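Side-chain contacts in tyrosine-protein kinase receptor torso (Bombyx mori, PDB 5AOQ), which serves as the receptor for prothoracicotropic hormone, signals through the MAPK pathway to ERK, and takes part in initiating metamorphosis, probably by inducing ecdysone production: residues E27-Y32 and I96-I101; S71-T76 and H202-P207; Y163-L166 and S170-I173; F177-T182 and L187-A192; E225-G230 and T234-Y239. All coordinates share one frame; numbering follows the deposited sequence.

Overall arrangement
Interaction 1 and the first half of interaction 2 belong to the first FN3 domain; the other segments lie in the second, which binds the hormone dimer. Interactions 1 and 2 touch where Ile101 and Thr99 meet Phe74. Interaction 2 joins the domains, spanning a loop within which interactions 3 and 4 are nested, with interaction 5 after it. Interactions 4 and 5, centres about 9 Å apart, meet through neighbouring strands 189-195 and 223-230, whose sheet includes 198-205 of interaction 2. Interaction 3 shares strand 171-179 with interaction 4; its centre lies about 42 Å from that of interaction 1. Asp190 and Lys204, implicated in hormone binding, sit at the domain junction, where Arg73 bridges to Asp190.

Interaction 1 of 5, residues E27-Y32 and I96-I101; sequences EQDVCY and IPFTLI
Helix 27-38 of the first FN3 domain packs on strand 98-101, an outermost strand of a four-stranded antiparallel sheet, with Asp29 and Val30 meeting Phe98 and Leu100. The far end of the Phe98 ring receives Asp29: CB of Asp29 lies 3.4 Å from Phe98 CZ, and Asp29 OD2 is 3.4 Å from Phe98 CE1. Carboxylate and ring planes differ by only 25°, yet the approach is oblique. Phe98 reaches the helix with CG lodged between its backbone N and C (chi1 77°). Two residues along the strand, on the same side, Leu100 CD1 lies 3.9 Å from Val30 CA and 4.2 Å from Val30 CG2, a purely apolar touch. Asp29 also packs on Gln28 of the second subunit and on Glu80 of the hormone chain, which places this helix at the assembly interface. The chemistry is therefore van der Waals packing, and Phe98 offers the carboxylate no polar partner across this contact.

Interaction 2 of 5, residues S71-T76 and H202-P207; sequences SIRFET and HAKIWP
Arg73 NH2 forms a salt bridge to Asp190 OD1, and one face of the same guanidinium is crossed by the aliphatic chain of Lys204. Lys204 CG sits 3.0 Å above the guanidinium plane, displaced toward its rim, and Lys204 CD approaches Arg73 NH2 to 3.2 Å. A bend at chi3 (-63°) turns the Lys204 chain along that face, bringing NZ to 4.2 Å from Arg73 NH2. The two cations share an acidic setting: Lys204 NZ has a salt bridge to Glu109, to which Arg73 NE adds a long, weak ion pair. Farther back, the extended aliphatic part of Arg73 meets the six-membered ring of Trp206, with Arg73 CG 3.9 Å from Trp206 CZ3. Guanidinium and indole planes are 64° apart, and at 6.0 Å between Arg73 CZ and the centroid of that ring any cation-pi attraction is at most weak. Lys204 and Asp190 are both implicated in hormone binding, and Lys204 itself has a long, weak ion pair with Glu28 of the hormone chain. The contact joins the two FN3 domains: strand 71-75, central between 63-68 and 107-111, sends Arg73 across to strand 198-205, an outermost strand of its sheet and the neighbour of 189-195.

Interaction 3 of 5, residues Y163-L166 and S170-I173; sequences YIIL and SYTI
The Tyr171 ring is met at its edge, near its plane, by Ile165, with Ile165 CD1 3.3 Å from Tyr171 CD2, while the carbonyl carbon C of Leu166 lies over one face. This tyrosine is poorly ordered, so the exact spacing carries little weight. Ile165 points its CG1 branch anti to the backbone N (chi1 -175°), and that branch reaches both neighbours: besides the ring, Ile165 CG1 lies 3.4 Å from Ile173 CD1. The residues pair across the beta hairpin of strands 159-167 and 171-179 in the second FN3 domain. Ile165 faces Ile173 in a non-hydrogen-bonded pair, whereas Leu166 and Thr172 form a hydrogen-bonded pair, Leu166 N to Thr172 O at 2.7 Å and Thr172 N to Leu166 O at 2.8 Å. The second of these is the straighter (166° at the hydrogen, against 147°). At the other end of the contact, Tyr163 CB touches Ile173 CG2 at 4.3 Å. Helix 248-252 packs on Ile165 through Glu249 and Cys250, and Leu218 of strand 212-218 touches both Tyr163 and Ile173.

Interaction 4 of 5, residues F177-T182 and L187-A192; sequences FVWNTT and LCFDIA. With NAG (2-acetamido-2-deoxy-beta-D-glucopyranose), chain E.
Trp179 directs the NE1 edge of its indole at a face of Phe189, a T-shaped stack with planes at 84°. NE1 of Trp179 stands over the centre of the Phe189 ring, 3.8 Å above its plane, and the centroids of the five-membered ring and the phenyl are 5.0 Å apart. A chi1 near +60° (59°) swings the indole toward strand 189-195. On its benzo side, Trp179 CH2 touches Ile191 CG1 at 4.1 Å. Toward the loop, Thr182 CG2 lies near Leu187 CD1 (3.4 Å), though both residues are poorly ordered. Trp179 comes from one sheet (strand 171-179), whereas Phe189, Ile191, Ile205 and Val228 belong to the other, so the cluster lies between the two sheets of the second FN3 domain. Asn180, next to Trp179, carries an N-linked glycan (ND2 to C1 of the sugar, 1.4 Å), and Cys188, next to Phe189, is disulfide-bonded to Cys66. Geometrically, the indole N-H is probably directed at the electron-rich phenyl face in an otherwise apolar contact.

Interaction 5 of 5, residues E225-G230 and T234-Y239; sequences EIHVKG and TTKHKY
Ile226 with His237 and Val228 with Thr235 are the hydrogen-bonded pairs of two strands running antiparallel at 165°, with four backbone bonds of 2.7 to 2.8 Å between the N and O atoms of these partners. The straightest joins Val228 N to Thr235 O (171° at the hydrogen). Between them His227 pairs with Lys236, and Lys236 CG lies at the edge of the His227 imidazole, 3.3 Å from ND1 and near the ring plane. On the same face Glu225 CG rests 3.9 Å from Lys238 CG, but the charges do not meet: Glu225 OE1 and Lys238 NZ stay 5.5 Å apart. The two chains cross obliquely and touch through their methylene groups. The opposite face carries Ile226, whose CG2 meets the edge of the His237 ring at CD2 (3.5 Å). A chi1 of 69° folds the Tyr239 ring back toward the first strand, where Tyr239 CE1 comes within 3.7 Å of Ile226 CG2. The Tyr239 hydroxyl is hydrogen-bonded to Asn193, and Thr235 OG1 to Asn156. Ile226 and Val228 face Phe177 and Trp179 of the other sheet, while Glu225 and His227 pack on Lys21 and Ile23 of the hormone chain. Such a hairpin, with Ile226 and Val228 turned inward and a charged and polar row on the outer face, is characteristic of a beta sandwich, here the hormone-binding second FN3 domain.

Interaction 1 of 5, residues E27-Y32 and I96-I101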
# COMPACT_ATOMS: atom_id res chain seq x y z
N GLU A 27 1.35 0.82 22.82
CA GLU A 27 2.41 1.71 23.27
C GLU A 27 3.32 2.13 22.12
O GLU A 27 3.77 3.27 22.08
CB GLU A 27 3.23 1.04 24.38
CG GLU A 27 2.45 0.83 25.67
CD GLU A 27 3.29 0.18 26.76
OE1 GLU A 27 4.51 0.02 26.56
OE2 GLU A 27 2.72 -0.17 27.82
N GLN A 28 3.58 1.22 21.19
CA GLN A 28 4.39 1.55 20.02
C GLN A 28 3.71 2.66 19.23
O GLN A 28 4.33 3.68 18.91
CB GLN A 28 4.60 0.32 19.13
CG GLN A 28 5.44 0.61 17.89
CD GLN A 28 5.54 -0.59 16.96
OE1 GLN A 28 5.36 -1.73 17.37
NE2 GLN A 28 5.83 -0.33 15.69
N ASP A 29 2.43 2.47 18.93
CA ASP A 29 1.65 3.45 18.19
C ASP A 29 1.67 4.81 18.89
O ASP A 29 2.02 5.83 18.30
CB ASP A 29 0.21 2.97 18.03
CG ASP A 29 0.12 1.67 17.24
OD1 ASP A 29 0.75 1.57 16.17
OD2 ASP A 29 -0.60 0.75 17.70
N VAL A 30 1.29 4.80 20.17
CA VAL A 30 1.21 6.04 20.94
C VAL A 30 2.58 6.71 21.04
O VAL A 30 2.68 7.93 20.96
CB VAL A 30 0.66 5.78 22.37
CG1 VAL A 30 0.69 7.06 23.20
CG2 VAL A 30 -0.75 5.23 22.30
N CYS A 31 3.62 5.91 21.21
CA CYS A 31 4.96 6.46 21.38
C CYS A 31 5.50 7.02 20.08
O CYS A 31 6.17 8.06 20.08
CB CYS A 31 5.91 5.40 21.93
SG CYS A 31 5.67 5.01 23.67
N TYR A 32 5.22 6.35 18.97
CA TYR A 32 5.61 6.87 17.66
C TYR A 32 4.88 8.17 17.35
O TYR A 32 5.51 9.20 17.10
CB TYR A 32 5.33 5.84 16.55
CG TYR A 32 6.36 4.75 16.42
CD1 TYR A 32 6.89 4.11 17.53
CD2 TYR A 32 6.81 4.34 15.17
CE1 TYR A 32 7.84 3.11 17.41
CE2 TYR A 32 7.75 3.34 15.03
CZ TYR A 32 8.26 2.73 16.15
OH TYR A 32 9.20 1.73 16.02
N ILE A 96 -6.92 -3.93 19.73
CA ILE A 96 -7.93 -2.95 20.11
C ILE A 96 -7.98 -1.75 19.16
O ILE A 96 -6.96 -1.10 18.92
CB ILE A 96 -7.66 -2.42 21.53
CG1 ILE A 96 -7.50 -3.59 22.50
CG2 ILE A 96 -8.80 -1.52 21.99
CD1 ILE A 96 -6.90 -3.19 23.81
N PRO A 97 -9.17 -1.45 18.60
CA PRO A 97 -9.30 -0.23 17.80
C PRO A 97 -9.04 1.01 18.65
O PRO A 97 -9.49 1.08 19.79
CB PRO A 97 -10.76 -0.27 17.32
CG PRO A 97 -11.16 -1.69 17.41
CD PRO A 97 -10.41 -2.25 18.58
N PHE A 98 -8.32 1.98 18.09
CA PHE A 98 -8.00 3.20 18.82
C PHE A 98 -7.76 4.38 17.89
O PHE A 98 -7.58 4.21 16.69
CB PHE A 98 -6.76 2.98 19.69
CG PHE A 98 -5.47 3.01 18.91
CD1 PHE A 98 -5.01 1.88 18.27
CD2 PHE A 98 -4.73 4.18 18.82
CE1 PHE A 98 -3.83 1.90 17.55
CE2 PHE A 98 -3.55 4.21 18.10
CZ PHE A 98 -3.10 3.07 17.47
N THR A 99 -7.76 5.58 18.47
CA THR A 99 -7.39 6.79 17.72
C THR A 99 -6.83 7.86 18.65
O THR A 99 -7.23 7.97 19.81
CB THR A 99 -8.60 7.37 16.95
OG1 THR A 99 -8.16 8.48 16.15
CG2 THR A 99 -9.69 7.83 17.90
N LEU A 100 -5.89 8.63 18.12
CA LEU A 100 -5.22 9.70 18.87
C LEU A 100 -5.58 11.08 18.34
O LEU A 100 -5.15 11.47 17.26
CB LEU A 100 -3.71 9.50 18.81
CG LEU A 100 -3.16 8.44 19.76
CD1 LEU A 100 -1.76 8.07 19.35
CD2 LEU A 100 -3.18 8.95 21.19
N ILE A 101 -6.37 11.82 19.11
CA ILE A 101 -6.73 13.18 18.73
C ILE A 101 -5.63 14.16 19.14
O ILE A 101 -5.27 14.26 20.32
CB ILE A 101 -8.08 13.61 19.35
CG1 ILE A 101 -9.21 12.83 18.69
CG2 ILE A 101 -8.29 15.13 19.20
CD1 ILE A 101 -10.61 13.24 19.11

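Interaction 2 of 5, residues S71-T76 and H202-P207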
# COMPACT_ATOMS: atom_id res chain seq x y z
N SER A 71 -17.35 2.24 10.81
CA SER A 71 -16.61 3.29 11.53
C SER A 71 -17.48 4.13 12.49
O SER A 71 -18.70 4.05 12.47
CB SER A 71 -15.93 4.23 10.54
OG SER A 71 -16.89 4.97 9.80
N ILE A 72 -16.81 4.94 13.32
CA ILE A 72 -17.48 5.88 14.23
C ILE A 72 -16.74 7.21 14.24
O ILE A 72 -15.52 7.24 14.36
CB ILE A 72 -17.55 5.36 15.70
CG1 ILE A 72 -18.41 4.11 15.81
CG2 ILE A 72 -18.12 6.44 16.63
CD1 ILE A 72 -17.64 2.84 15.68
N ARG A 73 -17.48 8.31 14.11
CA ARG A 73 -16.90 9.65 14.19
C ARG A 73 -17.48 10.44 15.35
O ARG A 73 -18.69 10.62 15.45
CB ARG A 73 -17.12 10.39 12.87
CG ARG A 73 -16.42 9.71 11.72
CD ARG A 73 -16.77 10.34 10.40
NE ARG A 73 -16.34 9.50 9.29
CZ ARG A 73 -16.55 9.77 8.01
NH1 ARG A 73 -17.20 10.87 7.66
NH2 ARG A 73 -16.11 8.94 7.08
N PHE A 74 -16.60 10.91 16.23
CA PHE A 74 -17.00 11.57 17.46
C PHE A 74 -16.34 12.94 17.65
O PHE A 74 -15.36 13.28 16.97
CB PHE A 74 -16.68 10.69 18.66
CG PHE A 74 -15.23 10.29 18.74
CD1 PHE A 74 -14.31 11.09 19.39
CD2 PHE A 74 -14.79 9.12 18.14
CE1 PHE A 74 -12.98 10.72 19.46
CE2 PHE A 74 -13.47 8.75 18.20
CZ PHE A 74 -12.56 9.56 18.86
N GLU A 75 -16.89 13.70 18.59
CA GLU A 75 -16.40 15.03 18.94
C GLU A 75 -15.97 15.09 20.40
O GLU A 75 -16.55 14.41 21.26
CB GLU A 75 -17.47 16.09 18.68
CG GLU A 75 -17.01 17.52 18.93
CD GLU A 75 -18.14 18.52 18.86
OE1 GLU A 75 -19.28 18.11 18.55
OE2 GLU A 75 -17.89 19.72 19.11
N THR A 76 -14.95 15.90 20.68
CA THR A 76 -14.47 16.10 22.03
C THR A 76 -14.37 17.59 22.34
O THR A 76 -14.56 18.43 21.47
CB THR A 76 -13.08 15.47 22.23
OG1 THR A 76 -12.07 16.31 21.66
CG2 THR A 76 -13.03 14.10 21.59
N HIS A 202 -10.49 13.02 -3.27
CA HIS A 202 -11.38 12.43 -2.27
C HIS A 202 -11.25 13.17 -0.94
O HIS A 202 -10.18 13.69 -0.61
CB HIS A 202 -11.06 10.95 -2.09
CG HIS A 202 -9.63 10.69 -1.70
ND1 HIS A 202 -8.63 10.51 -2.63
CD2 HIS A 202 -9.04 10.57 -0.49
CE1 HIS A 202 -7.49 10.29 -2.01
NE2 HIS A 202 -7.71 10.33 -0.71
N ALA A 203 -12.34 13.21 -0.18
CA ALA A 203 -12.35 13.91 1.10
C ALA A 203 -13.36 13.31 2.07
O ALA A 203 -14.25 12.56 1.67
CB ALA A 203 -12.63 15.39 0.89
N LYS A 204 -13.20 13.65 3.35
CA LYS A 204 -14.09 13.17 4.40
C LYS A 204 -14.60 14.34 5.24
O LYS A 204 -13.83 14.99 5.94
CB LYS A 204 -13.35 12.16 5.28
CG LYS A 204 -14.20 11.50 6.35
CD LYS A 204 -13.35 10.62 7.27
CE LYS A 204 -12.71 9.46 6.52
NZ LYS A 204 -11.98 8.53 7.42
N ILE A 205 -15.90 14.61 5.15
CA ILE A 205 -16.50 15.76 5.82
C ILE A 205 -17.07 15.39 7.19
O ILE A 205 -18.01 14.59 7.30
CB ILE A 205 -17.61 16.41 4.95
CG1 ILE A 205 -16.96 17.21 3.82
CG2 ILE A 205 -18.51 17.32 5.79
CD1 ILE A 205 -17.94 17.92 2.88
N TRP A 206 -16.48 16.00 8.22
CA TRP A 206 -16.96 15.88 9.59
C TRP A 206 -18.31 16.59 9.71
O TRP A 206 -18.69 17.33 8.81
CB TRP A 206 -15.94 16.50 10.56
CG TRP A 206 -14.56 15.95 10.41
CD1 TRP A 206 -13.51 16.52 9.75
CD2 TRP A 206 -14.08 14.71 10.94
NE1 TRP A 206 -12.41 15.71 9.83
CE2 TRP A 206 -12.72 14.60 10.56
CE3 TRP A 206 -14.65 13.69 11.69
CZ2 TRP A 206 -11.94 13.50 10.91
CZ3 TRP A 206 -13.87 12.60 12.04
CH2 TRP A 206 -12.53 12.51 11.65
N PRO A 207 -19.04 16.36 10.81
CA PRO A 207 -20.40 16.91 10.81
C PRO A 207 -20.43 18.44 10.90
O PRO A 207 -19.93 19.01 11.86
CB PRO A 207 -21.04 16.28 12.05
CG PRO A 207 -19.90 15.98 12.96
CD PRO A 207 -18.69 15.75 12.10

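Interaction 3 of 5, residues Y163-L166 and S170-I173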
# COMPACT_ATOMS: atom_id res chain seq x y z
N TYR A 163 -18.70 27.33 -10.25
CA TYR A 163 -17.33 27.34 -10.74
C TYR A 163 -16.79 28.75 -10.86
O TYR A 163 -17.55 29.70 -11.05
CB TYR A 163 -17.26 26.64 -12.10
CG TYR A 163 -17.92 25.29 -12.10
CD1 TYR A 163 -17.22 24.15 -11.73
CD2 TYR A 163 -19.25 25.14 -12.46
CE1 TYR A 163 -17.82 22.91 -11.72
CE2 TYR A 163 -19.86 23.91 -12.45
CZ TYR A 163 -19.14 22.80 -12.08
OH TYR A 163 -19.74 21.56 -12.07
N ILE A 164 -15.48 28.87 -10.73
CA ILE A 164 -14.80 30.14 -10.90
C ILE A 164 -13.51 29.92 -11.67
O ILE A 164 -12.66 29.11 -11.28
CB ILE A 164 -14.51 30.82 -9.54
CG1 ILE A 164 -15.82 31.08 -8.80
CG2 ILE A 164 -13.73 32.12 -9.75
CD1 ILE A 164 -15.65 31.67 -7.41
N ILE A 165 -13.38 30.64 -12.78
CA ILE A 165 -12.17 30.60 -13.59
C ILE A 165 -11.19 31.65 -13.08
O ILE A 165 -11.59 32.74 -12.68
CB ILE A 165 -12.47 30.82 -15.09
CG1 ILE A 165 -11.19 30.65 -15.91
CG2 ILE A 165 -13.09 32.20 -15.32
CD1 ILE A 165 -11.42 30.59 -17.41
N LEU A 166 -9.91 31.31 -13.11
CA LEU A 166 -8.85 32.18 -12.60
C LEU A 166 -7.71 32.27 -13.61
O LEU A 166 -7.37 31.28 -14.26
CB LEU A 166 -8.34 31.69 -11.25
CG LEU A 166 -9.40 31.52 -10.16
CD1 LEU A 166 -8.83 30.80 -8.96
CD2 LEU A 166 -9.97 32.87 -9.75
N SER A 170 -1.61 31.12 -17.76
CA SER A 170 -2.67 30.33 -18.37
C SER A 170 -3.92 30.54 -17.51
O SER A 170 -3.98 31.50 -16.75
CB SER A 170 -2.29 28.86 -18.45
OG SER A 170 -1.06 28.69 -19.14
N TYR A 171 -4.91 29.66 -17.63
CA TYR A 171 -6.13 29.76 -16.82
C TYR A 171 -6.48 28.45 -16.12
O TYR A 171 -6.20 27.36 -16.63
CB TYR A 171 -7.30 30.24 -17.69
CG TYR A 171 -7.44 31.75 -17.74
CD1 TYR A 171 -6.39 32.56 -18.14
CD2 TYR A 171 -8.63 32.36 -17.36
CE1 TYR A 171 -6.52 33.93 -18.17
CE2 TYR A 171 -8.77 33.73 -17.39
CZ TYR A 171 -7.71 34.52 -17.80
OH TYR A 171 -7.85 35.88 -17.83
N THR A 172 -7.10 28.56 -14.94
CA THR A 172 -7.47 27.40 -14.13
C THR A 172 -8.87 27.55 -13.53
O THR A 172 -9.29 28.64 -13.16
CB THR A 172 -6.46 27.17 -12.98
OG1 THR A 172 -5.14 27.07 -13.51
CG2 THR A 172 -6.80 25.90 -12.21
N ILE A 173 -9.58 26.42 -13.45
CA ILE A 173 -10.95 26.39 -12.93
C ILE A 173 -11.04 25.78 -11.54
O ILE A 173 -10.54 24.68 -11.30
CB ILE A 173 -11.88 25.57 -13.86
CG1 ILE A 173 -11.77 26.05 -15.31
CG2 ILE A 173 -13.33 25.64 -13.38
CD1 ILE A 173 -12.23 27.47 -15.53

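Interaction 4 of 5, residues F177-T182 and L187-A192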
# COMPACT_ATOMS: atom_id res chain seq x y z
N PHE A 177 -18.82 22.72 -4.47
CA PHE A 177 -20.00 21.86 -4.50
C PHE A 177 -20.73 21.87 -3.17
O PHE A 177 -20.10 21.90 -2.10
CB PHE A 177 -19.59 20.42 -4.85
CG PHE A 177 -18.96 20.28 -6.21
CD1 PHE A 177 -17.68 20.76 -6.45
CD2 PHE A 177 -19.64 19.66 -7.24
CE1 PHE A 177 -17.10 20.63 -7.69
CE2 PHE A 177 -19.06 19.53 -8.49
CZ PHE A 177 -17.79 20.01 -8.71
N VAL A 178 -22.06 21.85 -3.23
CA VAL A 178 -22.90 21.86 -2.04
C VAL A 178 -24.15 21.02 -2.29
O VAL A 178 -24.58 20.86 -3.43
CB VAL A 178 -23.31 23.31 -1.65
CG1 VAL A 178 -24.23 23.31 -0.43
CG2 VAL A 178 -22.08 24.16 -1.37
N TRP A 179 -24.73 20.48 -1.22
CA TRP A 179 -25.97 19.70 -1.34
C TRP A 179 -26.83 19.83 -0.09
O TRP A 179 -26.34 20.17 0.98
CB TRP A 179 -25.64 18.23 -1.62
CG TRP A 179 -24.79 17.59 -0.56
CD1 TRP A 179 -25.21 16.76 0.44
CD2 TRP A 179 -23.37 17.71 -0.41
NE1 TRP A 179 -24.14 16.37 1.21
CE2 TRP A 179 -23.00 16.93 0.70
CE3 TRP A 179 -22.37 18.39 -1.11
CZ2 TRP A 179 -21.68 16.82 1.13
CZ3 TRP A 179 -21.06 18.29 -0.68
CH2 TRP A 179 -20.73 17.51 0.43
N ASN A 180 -28.12 19.54 -0.23
CA ASN A 180 -29.07 19.69 0.87
C ASN A 180 -28.95 18.57 1.90
O ASN A 180 -28.54 17.45 1.58
CB ASN A 180 -30.51 19.77 0.35
CG ASN A 180 -30.96 18.50 -0.36
OD1 ASN A 180 -30.15 17.76 -0.92
ND2 ASN A 180 -32.28 18.27 -0.36
N THR A 181 -29.33 18.89 3.13
CA THR A 181 -29.26 17.96 4.25
C THR A 181 -30.66 17.59 4.71
O THR A 181 -31.61 18.35 4.53
CB THR A 181 -28.48 18.55 5.43
OG1 THR A 181 -29.24 19.62 6.02
CG2 THR A 181 -27.13 19.08 4.98
N THR A 182 -30.78 16.41 5.31
CA THR A 182 -32.05 15.95 5.86
C THR A 182 -32.41 16.73 7.11
O THR A 182 -31.70 17.66 7.50
CB THR A 182 -32.02 14.44 6.19
OG1 THR A 182 -33.20 14.09 6.92
CG2 THR A 182 -30.79 14.09 7.03
N LEU A 187 -25.04 14.27 10.90
CA LEU A 187 -24.67 13.80 9.57
C LEU A 187 -23.23 14.13 9.19
O LEU A 187 -22.83 15.30 9.16
CB LEU A 187 -25.61 14.41 8.52
CG LEU A 187 -26.85 13.58 8.14
CD1 LEU A 187 -28.03 13.88 9.06
CD2 LEU A 187 -27.23 13.83 6.69
N CYS A 188 -22.45 13.09 8.92
CA CYS A 188 -21.11 13.22 8.35
C CYS A 188 -21.16 12.77 6.89
O CYS A 188 -22.16 12.20 6.46
CB CYS A 188 -20.10 12.39 9.13
SG CYS A 188 -19.97 12.81 10.89
N PHE A 189 -20.10 13.03 6.13
CA PHE A 189 -20.09 12.65 4.71
C PHE A 189 -18.72 12.21 4.19
O PHE A 189 -17.68 12.57 4.75
CB PHE A 189 -20.60 13.82 3.86
CG PHE A 189 -21.99 14.27 4.22
CD1 PHE A 189 -23.09 13.53 3.85
CD2 PHE A 189 -22.18 15.44 4.93
CE1 PHE A 189 -24.37 13.95 4.19
CE2 PHE A 189 -23.45 15.87 5.26
CZ PHE A 189 -24.55 15.12 4.89
N ASP A 190 -18.75 11.43 3.11
CA ASP A 190 -17.54 11.02 2.39
C ASP A 190 -17.67 11.35 0.90
O ASP A 190 -18.62 10.91 0.24
CB ASP A 190 -17.28 9.52 2.57
CG ASP A 190 -16.84 9.18 3.97
OD1 ASP A 190 -17.70 9.10 4.87
OD2 ASP A 190 -15.62 8.99 4.18
N ILE A 191 -16.71 12.11 0.38
CA ILE A 191 -16.80 12.64 -0.98
C ILE A 191 -15.71 12.09 -1.89
O ILE A 191 -14.55 12.01 -1.50
CB ILE A 191 -16.70 14.18 -0.98
CG1 ILE A 191 -17.73 14.79 -0.03
CG2 ILE A 191 -16.86 14.73 -2.40
CD1 ILE A 191 -17.23 14.92 1.40
N ALA A 192 -16.11 11.72 -3.10
CA ALA A 192 -15.17 11.32 -4.14
C ALA A 192 -15.50 12.05 -5.44
O ALA A 192 -16.66 12.11 -5.84
CB ALA A 192 -15.22 9.82 -4.35
C1 NAG E . -32.91 17.14 -1.01
C2 NAG E . -33.29 15.94 -0.15
C3 NAG E . -33.93 14.85 -1.00
C4 NAG E . -35.06 15.41 -1.87
C5 NAG E . -34.61 16.67 -2.61
C6 NAG E . -35.74 17.37 -3.33
C7 NAG E . -31.92 15.53 1.86
C8 NAG E . -30.66 14.91 2.39
N2 NAG E . -32.12 15.41 0.54
O3 NAG E . -34.44 13.82 -0.16
O4 NAG E . -35.41 14.45 -2.86
O5 NAG E . -34.06 17.62 -1.68
O6 NAG E . -36.99 16.74 -3.11
O7 NAG E . -32.71 16.11 2.59

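Interaction 5 of 5, residues E225-G230 and T234-Y239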
# COMPACT_ATOMS: atom_id res chain seq x y z
N GLU A 225 -17.63 13.56 -12.74
CA GLU A 225 -18.56 12.81 -11.90
C GLU A 225 -18.11 12.87 -10.44
O GLU A 225 -16.91 12.80 -10.14
CB GLU A 225 -18.66 11.36 -12.37
CG GLU A 225 -19.72 10.55 -11.63
CD GLU A 225 -19.83 9.13 -12.14
OE1 GLU A 225 -18.98 8.72 -12.96
OE2 GLU A 225 -20.78 8.42 -11.73
N ILE A 226 -19.09 13.02 -9.55
CA ILE A 226 -18.83 13.10 -8.11
C ILE A 226 -19.77 12.17 -7.34
O ILE A 226 -20.98 12.15 -7.59
CB ILE A 226 -18.97 14.56 -7.60
CG1 ILE A 226 -18.50 14.67 -6.15
CG2 ILE A 226 -20.41 15.07 -7.75
CD1 ILE A 226 -18.49 16.08 -5.60
N HIS A 227 -19.20 11.39 -6.43
CA HIS A 227 -19.97 10.52 -5.55
C HIS A 227 -20.00 11.10 -4.14
O HIS A 227 -18.95 11.43 -3.58
CB HIS A 227 -19.38 9.11 -5.52
CG HIS A 227 -19.03 8.57 -6.87
ND1 HIS A 227 -19.96 7.99 -7.70
CD2 HIS A 227 -17.85 8.51 -7.53
CE1 HIS A 227 -19.37 7.60 -8.82
NE2 HIS A 227 -18.09 7.91 -8.74
N VAL A 228 -21.20 11.22 -3.59
CA VAL A 228 -21.40 11.69 -2.22
C VAL A 228 -22.01 10.60 -1.35
O VAL A 228 -23.18 10.24 -1.51
CB VAL A 228 -22.30 12.95 -2.18
CG1 VAL A 228 -22.55 13.39 -0.74
CG2 VAL A 228 -21.67 14.08 -2.98
N LYS A 229 -21.20 10.07 -0.44
CA LYS A 229 -21.64 9.06 0.51
C LYS A 229 -22.09 9.72 1.81
O LYS A 229 -21.33 10.48 2.42
CB LYS A 229 -20.52 8.05 0.78
CG LYS A 229 -20.85 6.99 1.83
CD LYS A 229 -21.91 6.02 1.33
CE LYS A 229 -22.27 5.01 2.41
NZ LYS A 229 -23.18 3.94 1.89
N GLY A 230 -23.32 9.42 2.23
CA GLY A 230 -23.86 9.96 3.46
C GLY A 230 -24.74 8.97 4.19
O GLY A 230 -24.79 7.79 3.84
N THR A 234 -25.05 6.23 -0.89
CA THR A 234 -24.22 6.84 -1.91
C THR A 234 -25.07 7.55 -2.95
O THR A 234 -26.09 7.02 -3.40
CB THR A 234 -23.33 5.80 -2.62
OG1 THR A 234 -22.58 5.06 -1.66
CG2 THR A 234 -22.38 6.48 -3.60
N THR A 235 -24.65 8.75 -3.33
CA THR A 235 -25.28 9.50 -4.41
C THR A 235 -24.25 9.82 -5.49
O THR A 235 -23.40 10.69 -5.31
CB THR A 235 -25.92 10.80 -3.91
OG1 THR A 235 -26.97 10.50 -2.99
CG2 THR A 235 -26.48 11.60 -5.08
N LYS A 236 -24.34 9.09 -6.60
CA LYS A 236 -23.48 9.34 -7.74
C LYS A 236 -24.07 10.47 -8.57
O LYS A 236 -25.26 10.45 -8.91
CB LYS A 236 -23.30 8.07 -8.58
CG LYS A 236 -23.01 6.83 -7.74
CD LYS A 236 -22.47 5.70 -8.60
CE LYS A 236 -22.32 4.42 -7.80
NZ LYS A 236 -23.59 3.65 -7.71
N HIS A 237 -23.24 11.45 -8.90
CA HIS A 237 -23.71 12.67 -9.54
C HIS A 237 -22.78 13.11 -10.67
O HIS A 237 -21.71 13.66 -10.42
CB HIS A 237 -23.83 13.78 -8.50
CG HIS A 237 -24.14 15.13 -9.07
ND1 HIS A 237 -25.41 15.50 -9.47
CD2 HIS A 237 -23.34 16.19 -9.32
CE1 HIS A 237 -25.38 16.74 -9.93
NE2 HIS A 237 -24.14 17.18 -9.86
N LYS A 238 -23.19 12.85 -11.90
CA LYS A 238 -22.44 13.28 -13.07
C LYS A 238 -22.65 14.78 -13.29
O LYS A 238 -23.71 15.31 -12.99
CB LYS A 238 -22.85 12.51 -14.32
CG LYS A 238 -22.46 11.04 -14.30
CD LYS A 238 -22.84 10.36 -15.61
CE LYS A 238 -22.42 8.89 -15.62
NZ LYS A 238 -22.81 8.21 -16.89
N TYR A 239 -21.63 15.44 -13.82
CA TYR A 239 -21.72 16.86 -14.13
C TYR A 239 -20.61 17.28 -15.08
O TYR A 239 -19.51 16.73 -15.04
CB TYR A 239 -21.67 17.69 -12.84
CG TYR A 239 -20.32 17.66 -12.16
CD1 TYR A 239 -19.99 16.65 -11.26
CD2 TYR A 239 -19.37 18.65 -12.41
CE1 TYR A 239 -18.76 16.62 -10.64
CE2 TYR A 239 -18.14 18.63 -11.79
CZ TYR A 239 -17.84 17.61 -10.90
OH TYR A 239 -16.61 17.59 -10.28